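Side-chain contacts in Plm1 (Streptomyces sp. HK803, PDB 4HXY), which probably reduces the beta-keto group of a polyketide intermediate with NADPH, as the ketoreductase domain of the first module of phoslactomycin biosynthesis: residues A299-E302 and G303-L307; S257-I260 and D261-A265; W184-K187 and G188-I192; E68-L71 and A72-E76. All coordinates share one frame; numbering follows the deposited sequence.

Along the chain the order is contact 4, contact 3, contact 2, contact 1. Contact 4 lies on helix 67-77 of the N-terminal half, which resembles the structural subdomain of polyketide ketoreductases. Contacts 1, 2 and 3, their centres about 16 to 19 Å from one another, probably help to build the NADPH-binding half. Strand 189-193 of contact 3 joins them: Leu-191 packs on Leu-307 of helix 290-310, and Thr-189 on Leu-263 of helix 253-265. Contact 4 is remote, its centre about 39 Å from that of contact 2 and 41 Å from that of contact 3. Its nearest atoms come within about 8 Å of contact 1, consistent with the cofactor-touching helix lying near where the halves meet.

Contact 1. Residues A299-E302 and G303-L307; sequences AKVE and GALLL. With NDP (NADPH dihydro-nicotinamide-adenine-dinucleotide phosphate), chain C.
Lys-300 sends its amino group to NADPH while its carbonyl oxygen accepts the N-H of Ala-304 one turn later. NZ straddles the vicinal hydroxyls of the nicotinamide ribose, donating to NDP O3D at 2.9 Å and to NDP O2D at 3.0 Å, and is also hydrogen-bonded to Asn-339 OD1 of helix 333-351. The chain leaves the helix with CG opposite the backbone N (chi1 -172°), then bends at chi3 and chi4 to present NZ to the sugar. Ala-299 meets the adenine end of the cofactor, its CB 3.5 Å from NDP N7A and close to N6A. Replacing Lys-300 by a methionine would remove the amino group and would probably leave both ribose hydroxyls and Asn-339 OD1 without this donor. Lys-300 and Ala-299 sit on helix 290-310 of the Rossmann-type fold, where the helix widens into a pi-type turn. Gly-303 N reaches Ala-299 O only in a weak bond, and Gly-303 CA approaches that oxygen to 3.3 Å; a beta carbon would collide with it. Ala-304 N stands above the carbonyl plane of Lys-300 O, 43° out of it, and His-275 NE2 is also hydrogen-bonded to that oxygen. Further along, Val-301 CG1 lies alongside Leu-305 CD1 at 3.9 Å. Glu-302, bent at chi2, pairs with Arg-106 of helix 105-120, while Ala-304 packs on Leu-342 and Leu-345 of helix 333-351.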
loop_
_atom_site.group_PDB
_atom_site.type_symbol
_atom_site.label_atom_id
_atom_site.label_comp_id
_atom_site.label_asym_id
_atom_site.label_seq_id
_atom_site.Cartn_x
_atom_site.Cartn_y
_atom_site.Cartn_z
ATOM N N ALA A 299 -6.246 -9.151 -7.314
ATOM C CA ALA A 299 -6.568 -9.943 -6.104
ATOM C C ALA A 299 -6.441 -9.100 -4.839
ATOM O O ALA A 299 -7.290 -9.139 -3.944
ATOM C CB ALA A 299 -5.711 -11.194 -5.999
ATOM N N LYS A 300 -5.365 -8.334 -4.754
ATOM C CA LYS A 300 -5.082 -7.577 -3.542
ATOM C C LYS A 300 -6.116 -6.467 -3.349
ATOM O O LYS A 300 -6.813 -6.429 -2.335
ATOM C CB LYS A 300 -3.641 -7.048 -3.595
ATOM C CG LYS A 300 -3.181 -6.410 -2.319
ATOM C CD LYS A 300 -1.655 -6.151 -2.333
ATOM C CE LYS A 300 -0.811 -7.397 -1.963
ATOM N NZ LYS A 300 -0.899 -7.758 -0.528
ATOM N N VAL A 301 -6.274 -5.603 -4.353
ATOM C CA VAL A 301 -7.125 -4.407 -4.232
ATOM C C VAL A 301 -8.607 -4.693 -4.490
ATOM O O VAL A 301 -9.475 -4.348 -3.676
ATOM C CB VAL A 301 -6.659 -3.276 -5.125
ATOM C CG1 VAL A 301 -7.530 -2.041 -4.914
ATOM C CG2 VAL A 301 -5.195 -2.929 -4.831
ATOM N N GLU A 302 -8.915 -5.268 -5.643
ATOM C CA GLU A 302 -10.308 -5.539 -5.969
ATOM C C GLU A 302 -10.893 -6.595 -5.007
ATOM O O GLU A 302 -12.057 -6.477 -4.609
ATOM C CB GLU A 302 -10.463 -5.920 -7.450
ATOM C CG GLU A 302 -9.924 -4.838 -8.429
ATOM C CD GLU A 302 -10.461 -3.416 -8.174
ATOM O OE1 GLU A 302 -11.686 -3.257 -7.932
ATOM O OE2 GLU A 302 -9.652 -2.450 -8.205
ATOM N N GLY A 303 -10.101 -7.601 -4.630
ATOM C CA GLY A 303 -10.480 -8.540 -3.566
ATOM C C GLY A 303 -10.825 -7.857 -2.253
ATOM O O GLY A 303 -11.854 -8.119 -1.645
ATOM N N ALA A 304 -9.955 -6.970 -1.789
ATOM C CA ALA A 304 -10.205 -6.280 -0.536
ATOM C C ALA A 304 -11.447 -5.401 -0.578
ATOM O O ALA A 304 -12.209 -5.359 0.406
ATOM C CB ALA A 304 -8.988 -5.463 -0.135
ATOM N N LEU A 305 -11.644 -4.700 -1.700
ATOM C CA LEU A 305 -12.784 -3.821 -1.873
ATOM C C LEU A 305 -14.068 -4.641 -1.893
ATOM O O LEU A 305 -15.082 -4.222 -1.339
ATOM C CB LEU A 305 -12.678 -3.020 -3.162
ATOM C CG LEU A 305 -11.658 -1.879 -3.085
ATOM C CD1 LEU A 305 -11.327 -1.350 -4.491
ATOM C CD2 LEU A 305 -12.060 -0.736 -2.156
ATOM N N LEU A 306 -14.014 -5.798 -2.541
ATOM C CA LEU A 306 -15.202 -6.671 -2.608
ATOM C C LEU A 306 -15.519 -7.212 -1.216
ATOM O O LEU A 306 -16.681 -7.186 -0.781
ATOM C CB LEU A 306 -14.972 -7.810 -3.589
ATOM C CG LEU A 306 -16.141 -8.769 -3.847
ATOM C CD1 LEU A 306 -17.386 -8.033 -4.330
ATOM C CD2 LEU A 306 -15.707 -9.828 -4.847
ATOM N N LEU A 307 -14.487 -7.631 -0.483
ATOM C CA LEU A 307 -14.682 -8.126 0.883
ATOM C C LEU A 307 -15.279 -7.055 1.785
ATOM O O LEU A 307 -16.151 -7.334 2.596
ATOM C CB LEU A 307 -13.382 -8.623 1.492
ATOM C CG LEU A 307 -12.837 -9.936 0.933
ATOM C CD1 LEU A 307 -11.327 -10.044 1.189
ATOM C CD2 LEU A 307 -13.585 -11.134 1.515
HETATM P PA NDP C . 1.739 -16.872 -1.702
HETATM O O1A NDP C . 2.273 -18.113 -1.071
HETATM O O2A NDP C . 1.894 -16.700 -3.183
HETATM O O5B NDP C . 0.190 -16.729 -1.341
HETATM C C5B NDP C . -0.653 -15.912 -2.128
HETATM C C4B NDP C . -2.013 -16.545 -2.168
HETATM O O4B NDP C . -2.909 -15.735 -2.901
HETATM C C3B NDP C . -2.022 -17.888 -2.859
HETATM O O3B NDP C . -2.725 -18.811 -2.003
HETATM C C2B NDP C . -2.783 -17.669 -4.147
HETATM O O2B NDP C . -3.393 -18.912 -4.428
HETATM C C1B NDP C . -3.727 -16.552 -3.711
HETATM N N9A NDP C . -4.355 -15.778 -4.774
HETATM C C8A NDP C . -3.748 -15.045 -5.771
HETATM N N7A NDP C . -4.703 -14.503 -6.557
HETATM C C5A NDP C . -5.928 -14.861 -6.054
HETATM C C6A NDP C . -7.234 -14.592 -6.429
HETATM N N6A NDP C . -7.576 -13.842 -7.472
HETATM N N1A NDP C . -8.255 -15.150 -5.680
HETATM C C2A NDP C . -7.980 -15.926 -4.560
HETATM N N3A NDP C . -6.692 -16.205 -4.182
HETATM C C4A NDP C . -5.694 -15.661 -4.929
HETATM O O3 NDP C . 2.384 -15.559 -1.029
HETATM P PN NDP C . 2.666 -15.277 0.506
HETATM O O1N NDP C . 4.110 -14.971 0.616
HETATM O O2N NDP C . 2.078 -16.274 1.421
HETATM O O5D NDP C . 2.000 -13.841 0.729
HETATM C C5D NDP C . 0.634 -13.697 1.021
HETATM C C4D NDP C . 0.343 -12.219 1.218
HETATM O O4D NDP C . 1.285 -11.638 2.103
HETATM C C3D NDP C . 0.442 -11.442 -0.074
HETATM O O3D NDP C . -0.668 -10.606 -0.197
HETATM C C2D NDP C . 1.698 -10.608 0.067
HETATM O O2D NDP C . 1.649 -9.398 -0.661
HETATM C C1D NDP C . 1.796 -10.435 1.568
HETATM N N1N NDP C . 3.186 -10.266 2.014
HETATM C C2N NDP C . 4.060 -11.316 1.991
HETATM C C3N NDP C . 5.421 -11.153 2.254
HETATM C C7N NDP C . 6.350 -12.303 2.304
HETATM O O7N NDP C . 7.611 -12.033 2.788
HETATM N N7N NDP C . 6.072 -13.528 1.885
HETATM C C4N NDP C . 5.864 -9.862 2.888
HETATM C C5N NDP C . 4.830 -8.786 2.879
HETATM C C6N NDP C . 3.540 -9.032 2.469
HETATM P P2B NDP C . -4.029 -19.278 -5.850
HETATM O O1X NDP C . -4.390 -20.741 -5.732
HETATM O O2X NDP C . -3.017 -19.034 -6.978
HETATM O O3X NDP C . -5.201 -18.427 -6.119
#

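Contact 2. Residues S257-I260 and D261-A265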
loop_
_atom_site.group_PDB
_atom_site.type_symbol
_atom_site.label_atom_id
_atom_site.label_comp_id
_atom_site.label_asym_id
_atom_site.label_seq_id
_atom_site.Cartn_x
_atom_site.Cartn_y
_atom_site.Cartn_z
ATOM N N SER A 257 -20.137 -13.617 -3.141
ATOM C CA SER A 257 -21.432 -13.342 -2.514
ATOM C C SER A 257 -22.191 -14.643 -2.223
ATOM O O SER A 257 -22.850 -14.754 -1.192
ATOM C CB SER A 257 -22.270 -12.403 -3.380
ATOM O OG SER A 257 -22.534 -12.980 -4.649
ATOM N N GLY A 258 -22.085 -15.616 -3.127
ATOM C CA GLY A 258 -22.611 -16.967 -2.905
ATOM C C GLY A 258 -22.086 -17.652 -1.658
ATOM O O GLY A 258 -22.863 -18.231 -0.888
ATOM N N LEU A 259 -20.770 -17.587 -1.464
ATOM C CA LEU A 259 -20.105 -18.208 -0.326
ATOM C C LEU A 259 -20.567 -17.546 0.959
ATOM O O LEU A 259 -20.958 -18.214 1.927
ATOM C CB LEU A 259 -18.586 -18.073 -0.462
ATOM C CG LEU A 259 -17.773 -18.590 0.721
ATOM C CD1 LEU A 259 -18.046 -20.076 0.949
ATOM C CD2 LEU A 259 -16.283 -18.333 0.522
ATOM N N ILE A 260 -20.483 -16.220 0.969
ATOM C CA ILE A 260 -20.834 -15.443 2.145
ATOM C C ILE A 260 -22.312 -15.655 2.528
ATOM O O ILE A 260 -22.642 -15.852 3.702
ATOM C CB ILE A 260 -20.486 -13.955 1.928
ATOM C CG1 ILE A 260 -18.957 -13.797 1.927
ATOM C CG2 ILE A 260 -21.149 -13.095 2.999
ATOM C CD1 ILE A 260 -18.413 -12.492 1.304
ATOM N N ASP A 261 -23.187 -15.614 1.533
ATOM C CA ASP A 261 -24.620 -15.848 1.758
ATOM C C ASP A 261 -24.901 -17.247 2.316
ATOM O O ASP A 261 -25.739 -17.403 3.210
ATOM C CB ASP A 261 -25.390 -15.666 0.444
ATOM C CG ASP A 261 -25.506 -14.209 0.016
ATOM O OD1 ASP A 261 -25.074 -13.289 0.758
ATOM O OD2 ASP A 261 -26.037 -13.979 -1.095
ATOM N N ALA A 262 -24.218 -18.253 1.779
ATOM C CA ALA A 262 -24.402 -19.646 2.200
ATOM C C ALA A 262 -23.966 -19.846 3.645
ATOM O O ALA A 262 -24.587 -20.598 4.382
ATOM C CB ALA A 262 -23.632 -20.597 1.285
ATOM N N LEU A 263 -22.890 -19.170 4.048
ATOM C CA LEU A 263 -22.414 -19.283 5.421
ATOM C C LEU A 263 -23.396 -18.627 6.395
ATOM O O LEU A 263 -23.683 -19.184 7.454
ATOM C CB LEU A 263 -20.999 -18.683 5.552
ATOM C CG LEU A 263 -19.870 -19.510 4.903
ATOM C CD1 LEU A 263 -18.624 -18.634 4.632
ATOM C CD2 LEU A 263 -19.493 -20.745 5.720
ATOM N N ALA A 264 -23.930 -17.468 6.028
ATOM C CA ALA A 264 -24.898 -16.761 6.867
ATOM C C ALA A 264 -26.178 -17.595 7.008
ATOM O O ALA A 264 -26.766 -17.656 8.092
ATOM C CB ALA A 264 -25.204 -15.364 6.313
ATOM N N ALA A 265 -26.560 -18.272 5.931
ATOM C CA ALA A 265 -27.779 -19.105 5.914
ATOM C C ALA A 265 -27.663 -20.339 6.828
ATOM O O ALA A 265 -28.660 -20.800 7.397
ATOM C CB ALA A 265 -28.103 -19.523 4.477
#
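Ser-257 O and Asp-261 N, 2.9 Å apart, begin a regular alpha-helical run in which four successive i to i+4 bonds lead from Asp-261, Ala-262, Leu-263 and Ala-264 back to Ser-257, Gly-258, Leu-259 and Ile-260. On the buried side Leu-259 and Leu-263 lie next to each other and point the same way, CD1 of Leu-259 4.0 Å from CD1 of Leu-263. Their torsions differ: Leu-259 swings CG opposite its own N (chi1 176°), toward the following turn, whereas Leu-263 keeps CG beside its N (chi1 -72°), which brings Leu-263 CG to 3.4 Å from Leu-259 O. That carbonyl is thus roofed by the leucine whose N-H it accepts. Helix 253-265 links strand 242-247 to strand 270-275, a crossover of the Rossmann-type core, and this leucine pair faces strand 215-220: Leu-259 rests on Leu-219, and Leu-263 on Arg-215 and Leu-217. The solvent side is built of small or polar residues. Asp-261 folds back along the helix, its CG beside the backbone N (chi1 -73°), until the Ser-257 carbonyl oxygen stands over the face of the carboxylate, 3.0 Å from Asp-261 CG. The carboxylate oxygens, each only slightly farther from that carbonyl oxygen, are acceptors too and form no bond with it, so the approach probably costs some electrostatic repulsion. One residue further, Ala-262 CB lies 3.3 Å from Gly-258 O.

Contact 3. Residues W184-K187 and G188-I192; sequences WTPK and GTVLI
Pro-186 and Val-190 make the side-chain contact, CB of Pro-186 lying 3.9 Å from CG2 of Val-190 as the incoming loop turns into strand 189-193. This strand leads to a glycine-rich turn before helix 198-210, consistent with the first strand of a Rossmann-type fold. Val-190 has CG1 opposite its backbone N (chi1 -179°), and this places CG2 beside that N, facing the proline. A different corner of the pyrrolidine meets Trp-184: Pro-186 CD stands 3.6 Å above the indole plane, over its centre, the geometry of a CH-pi contact. The proline thus touches both valine and indole, by different atoms, and Val-207 of helix 198-210 touches both Trp-184 and Pro-186. Lys-187 runs nearly extended and bends only at chi4; its NZ donates to Thr-185 O at 2.8 Å in the carbonyl plane, and more weakly to Thr-185 OG1. Both residues touch a crystal neighbour, so this curl may owe something to the lattice. Gly-188 turns the chain with a positive phi (71°), where a beta carbon would crowd Lys-187 O. The proline-valine pair is apolar and buried, so van der Waals packing and exclusion of water probably account for it, while Pro-186 O bonds to Ser-212.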
loop_
_atom_site.group_PDB
_atom_site.type_symbol
_atom_site.label_atom_id
_atom_site.label_comp_id
_atom_site.label_asym_id
_atom_site.label_seq_id
_atom_site.Cartn_x
_atom_site.Cartn_y
_atom_site.Cartn_z
ATOM N N TRP A 184 -5.191 -12.976 20.612
ATOM C CA TRP A 184 -6.185 -12.926 19.546
ATOM C C TRP A 184 -7.001 -14.219 19.552
ATOM O O TRP A 184 -6.434 -15.296 19.412
ATOM C CB TRP A 184 -5.499 -12.733 18.182
ATOM C CG TRP A 184 -6.462 -12.519 17.058
ATOM C CD1 TRP A 184 -7.608 -11.768 17.075
ATOM C CD2 TRP A 184 -6.363 -13.072 15.751
ATOM N NE1 TRP A 184 -8.221 -11.819 15.831
ATOM C CE2 TRP A 184 -7.463 -12.604 15.010
ATOM C CE3 TRP A 184 -5.434 -13.911 15.130
ATOM C CZ2 TRP A 184 -7.669 -12.966 13.675
ATOM C CZ3 TRP A 184 -5.653 -14.275 13.798
ATOM C CH2 TRP A 184 -6.753 -13.800 13.105
ATOM N N THR A 185 -8.316 -14.094 19.713
ATOM C CA THR A 185 -9.212 -15.261 19.834
ATOM C C THR A 185 -10.396 -15.093 18.894
ATOM O O THR A 185 -11.532 -14.896 19.326
ATOM C CB THR A 185 -9.684 -15.466 21.283
ATOM O OG1 THR A 185 -10.344 -14.285 21.751
ATOM C CG2 THR A 185 -8.524 -15.823 22.206
ATOM N N PRO A 186 -10.138 -15.178 17.576
ATOM C CA PRO A 186 -11.219 -15.009 16.618
ATOM C C PRO A 186 -12.279 -16.092 16.745
ATOM O O PRO A 186 -11.949 -17.262 16.975
ATOM C CB PRO A 186 -10.512 -15.154 15.268
ATOM C CG PRO A 186 -9.304 -15.922 15.545
ATOM C CD PRO A 186 -8.872 -15.532 16.914
ATOM N N LYS A 187 -13.524 -15.693 16.573
ATOM C CA LYS A 187 -14.687 -16.566 16.814
ATOM C C LYS A 187 -15.487 -16.801 15.548
ATOM O O LYS A 187 -15.387 -16.039 14.563
ATOM C CB LYS A 187 -15.580 -15.921 17.884
ATOM C CG LYS A 187 -14.871 -15.840 19.239
ATOM C CD LYS A 187 -15.567 -14.933 20.205
ATOM C CE LYS A 187 -14.676 -14.658 21.394
ATOM N NZ LYS A 187 -13.472 -13.835 21.071
ATOM N N GLY A 188 -16.301 -17.856 15.565
ATOM C CA GLY A 188 -17.190 -18.124 14.448
ATOM C C GLY A 188 -16.420 -18.591 13.235
ATOM O O GLY A 188 -15.500 -19.405 13.360
ATOM N N THR A 189 -16.803 -18.057 12.070
ATOM C CA THR A 189 -16.171 -18.404 10.798
ATOM C C THR A 189 -15.062 -17.407 10.455
ATOM O O THR A 189 -15.310 -16.190 10.384
ATOM C CB THR A 189 -17.210 -18.440 9.689
ATOM O OG1 THR A 189 -18.164 -19.475 10.006
ATOM C CG2 THR A 189 -16.589 -18.731 8.344
ATOM N N VAL A 190 -13.859 -17.945 10.256
ATOM C CA VAL A 190 -12.671 -17.168 9.907
ATOM C C VAL A 190 -12.367 -17.469 8.446
ATOM O O VAL A 190 -12.175 -18.634 8.081
ATOM C CB VAL A 190 -11.485 -17.564 10.794
ATOM C CG1 VAL A 190 -10.240 -16.753 10.452
ATOM C CG2 VAL A 190 -11.835 -17.338 12.257
ATOM N N LEU A 191 -12.366 -16.425 7.616
ATOM C CA LEU A 191 -12.092 -16.541 6.185
ATOM C C LEU A 191 -10.688 -16.008 5.910
ATOM O O LEU A 191 -10.407 -14.851 6.169
ATOM C CB LEU A 191 -13.138 -15.769 5.383
ATOM C CG LEU A 191 -12.937 -15.680 3.870
ATOM C CD1 LEU A 191 -13.043 -17.087 3.273
ATOM C CD2 LEU A 191 -13.958 -14.713 3.261
ATOM N N ILE A 192 -9.824 -16.854 5.369
ATOM C CA ILE A 192 -8.457 -16.473 5.085
ATOM C C ILE A 192 -8.253 -16.537 3.571
ATOM O O ILE A 192 -8.187 -17.619 2.988
ATOM C CB ILE A 192 -7.441 -17.358 5.833
ATOM C CG1 ILE A 192 -7.708 -17.352 7.349
ATOM C CG2 ILE A 192 -6.011 -16.899 5.514
ATOM C CD1 ILE A 192 -6.873 -18.361 8.157
#

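Contact 4. Residues E68-L71 and A72-E76; sequences EDLL and AALHE
Leu-71, with CG opposite its backbone N (chi1 -176°), and His-75, with CG beside its own N (chi1 -68°), lean toward each other across one helical turn. The leucine crosses the imidazole at a slant, its CG 3.5 Å from His-75 NE2 and its CD1 3.8 Å from His-75 CE1. Leu-71 O serves the histidine twice: it accepts His-75 N at 3.0 Å and lies 3.4 Å above the ring plane, offset toward the rim. NE2 is bonded to Thr-288 O, which helps to fix the rotation of the ring and implies a proton on NE2. A leucine in place of His-75 would remove that donor, and Thr-288 O would probably lose its mate. On another side of the helix the same pair of torsions recurs in Leu-70 and Leu-74, with Leu-70 CG 4.0 Å from Leu-74 CD1. Helix 67-77 is the crossover between parallel strands 59-63 and 85-90. Its Leu-70 and Leu-74 pack on Leu-113 of helix 105-120 and on Trp-125 of strand 125-131, while Leu-71 and Leu-74 meet Ile-285 in the loop that leads, through Thr-288, to helix 290-310.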
loop_
_atom_site.group_PDB
_atom_site.type_symbol
_atom_site.label_atom_id
_atom_site.label_comp_id
_atom_site.label_asym_id
_atom_site.label_seq_id
_atom_site.Cartn_x
_atom_site.Cartn_y
_atom_site.Cartn_z
ATOM N N GLU A 68 -3.047 3.845 -12.499
ATOM C CA GLU A 68 -3.055 3.780 -13.963
ATOM C C GLU A 68 -2.866 5.144 -14.639
ATOM O O GLU A 68 -2.256 5.219 -15.707
ATOM C CB GLU A 68 -4.324 3.076 -14.471
ATOM C CG GLU A 68 -5.592 3.772 -14.090
ATOM C CD GLU A 68 -6.839 2.947 -14.289
ATOM O OE1 GLU A 68 -7.045 2.467 -15.430
ATOM O OE2 GLU A 68 -7.605 2.805 -13.296
ATOM N N ASP A 69 -3.369 6.209 -14.016
ATOM C CA ASP A 69 -3.254 7.549 -14.585
ATOM C C ASP A 69 -1.804 8.002 -14.564
ATOM O O ASP A 69 -1.300 8.603 -15.531
ATOM C CB ASP A 69 -4.109 8.552 -13.809
ATOM C CG ASP A 69 -5.591 8.218 -13.817
ATOM O OD1 ASP A 69 -6.104 7.712 -14.848
ATOM O OD2 ASP A 69 -6.248 8.489 -12.780
ATOM N N LEU A 70 -1.116 7.731 -13.456
ATOM C CA LEU A 70 0.295 8.092 -13.357
ATOM C C LEU A 70 1.128 7.201 -14.283
ATOM O O LEU A 70 2.082 7.658 -14.908
ATOM C CB LEU A 70 0.776 7.987 -11.896
ATOM C CG LEU A 70 2.272 8.264 -11.657
ATOM C CD1 LEU A 70 2.689 9.625 -12.192
ATOM C CD2 LEU A 70 2.572 8.168 -10.154
ATOM N N LEU A 71 0.776 5.923 -14.373
ATOM C CA LEU A 71 1.463 4.998 -15.274
ATOM C C LEU A 71 1.391 5.531 -16.708
ATOM O O LEU A 71 2.397 5.581 -17.407
ATOM C CB LEU A 71 0.843 3.597 -15.227
ATOM C CG LEU A 71 1.567 2.536 -16.075
ATOM C CD1 LEU A 71 2.908 2.150 -15.469
ATOM C CD2 LEU A 71 0.735 1.269 -16.264
ATOM N N ALA A 72 0.199 5.938 -17.125
ATOM C CA ALA A 72 0.019 6.483 -18.464
ATOM C C ALA A 72 0.868 7.734 -18.721
ATOM O O ALA A 72 1.450 7.866 -19.794
ATOM C CB ALA A 72 -1.445 6.789 -18.744
ATOM N N ALA A 73 0.932 8.633 -17.744
ATOM C CA ALA A 73 1.742 9.843 -17.871
ATOM C C ALA A 73 3.214 9.510 -17.999
ATOM O O ALA A 73 3.933 10.114 -18.794
ATOM C CB ALA A 73 1.506 10.767 -16.673
ATOM N N LEU A 74 3.696 8.541 -17.224
ATOM C CA LEU A 74 5.100 8.180 -17.284
ATOM C C LEU A 74 5.425 7.553 -18.637
ATOM O O LEU A 74 6.514 7.746 -19.149
ATOM C CB LEU A 74 5.474 7.223 -16.122
ATOM C CG LEU A 74 5.472 7.923 -14.764
ATOM C CD1 LEU A 74 5.511 6.916 -13.603
ATOM C CD2 LEU A 74 6.640 8.964 -14.656
ATOM N N HIS A 75 4.487 6.811 -19.219
ATOM C CA HIS A 75 4.694 6.278 -20.565
ATOM C C HIS A 75 4.744 7.392 -21.612
ATOM O O HIS A 75 5.452 7.262 -22.622
ATOM C CB HIS A 75 3.607 5.268 -20.942
ATOM C CG HIS A 75 3.668 3.998 -20.159
ATOM N ND1 HIS A 75 4.817 3.541 -19.551
ATOM C CD2 HIS A 75 2.705 3.091 -19.872
ATOM C CE1 HIS A 75 4.557 2.409 -18.920
ATOM N NE2 HIS A 75 3.288 2.109 -19.109
ATOM N N GLU A 76 3.986 8.458 -21.397
ATOM C CA GLU A 76 3.996 9.584 -22.332
ATOM C C GLU A 76 5.332 10.285 -22.385
ATOM O O GLU A 76 5.745 10.737 -23.433
ATOM C CB GLU A 76 2.960 10.639 -21.985
ATOM C CG GLU A 76 1.560 10.263 -22.271
ATOM C CD GLU A 76 1.201 10.217 -23.746
ATOM O OE1 GLU A 76 1.897 10.789 -24.594
ATOM O OE2 GLU A 76 0.195 9.581 -24.041
#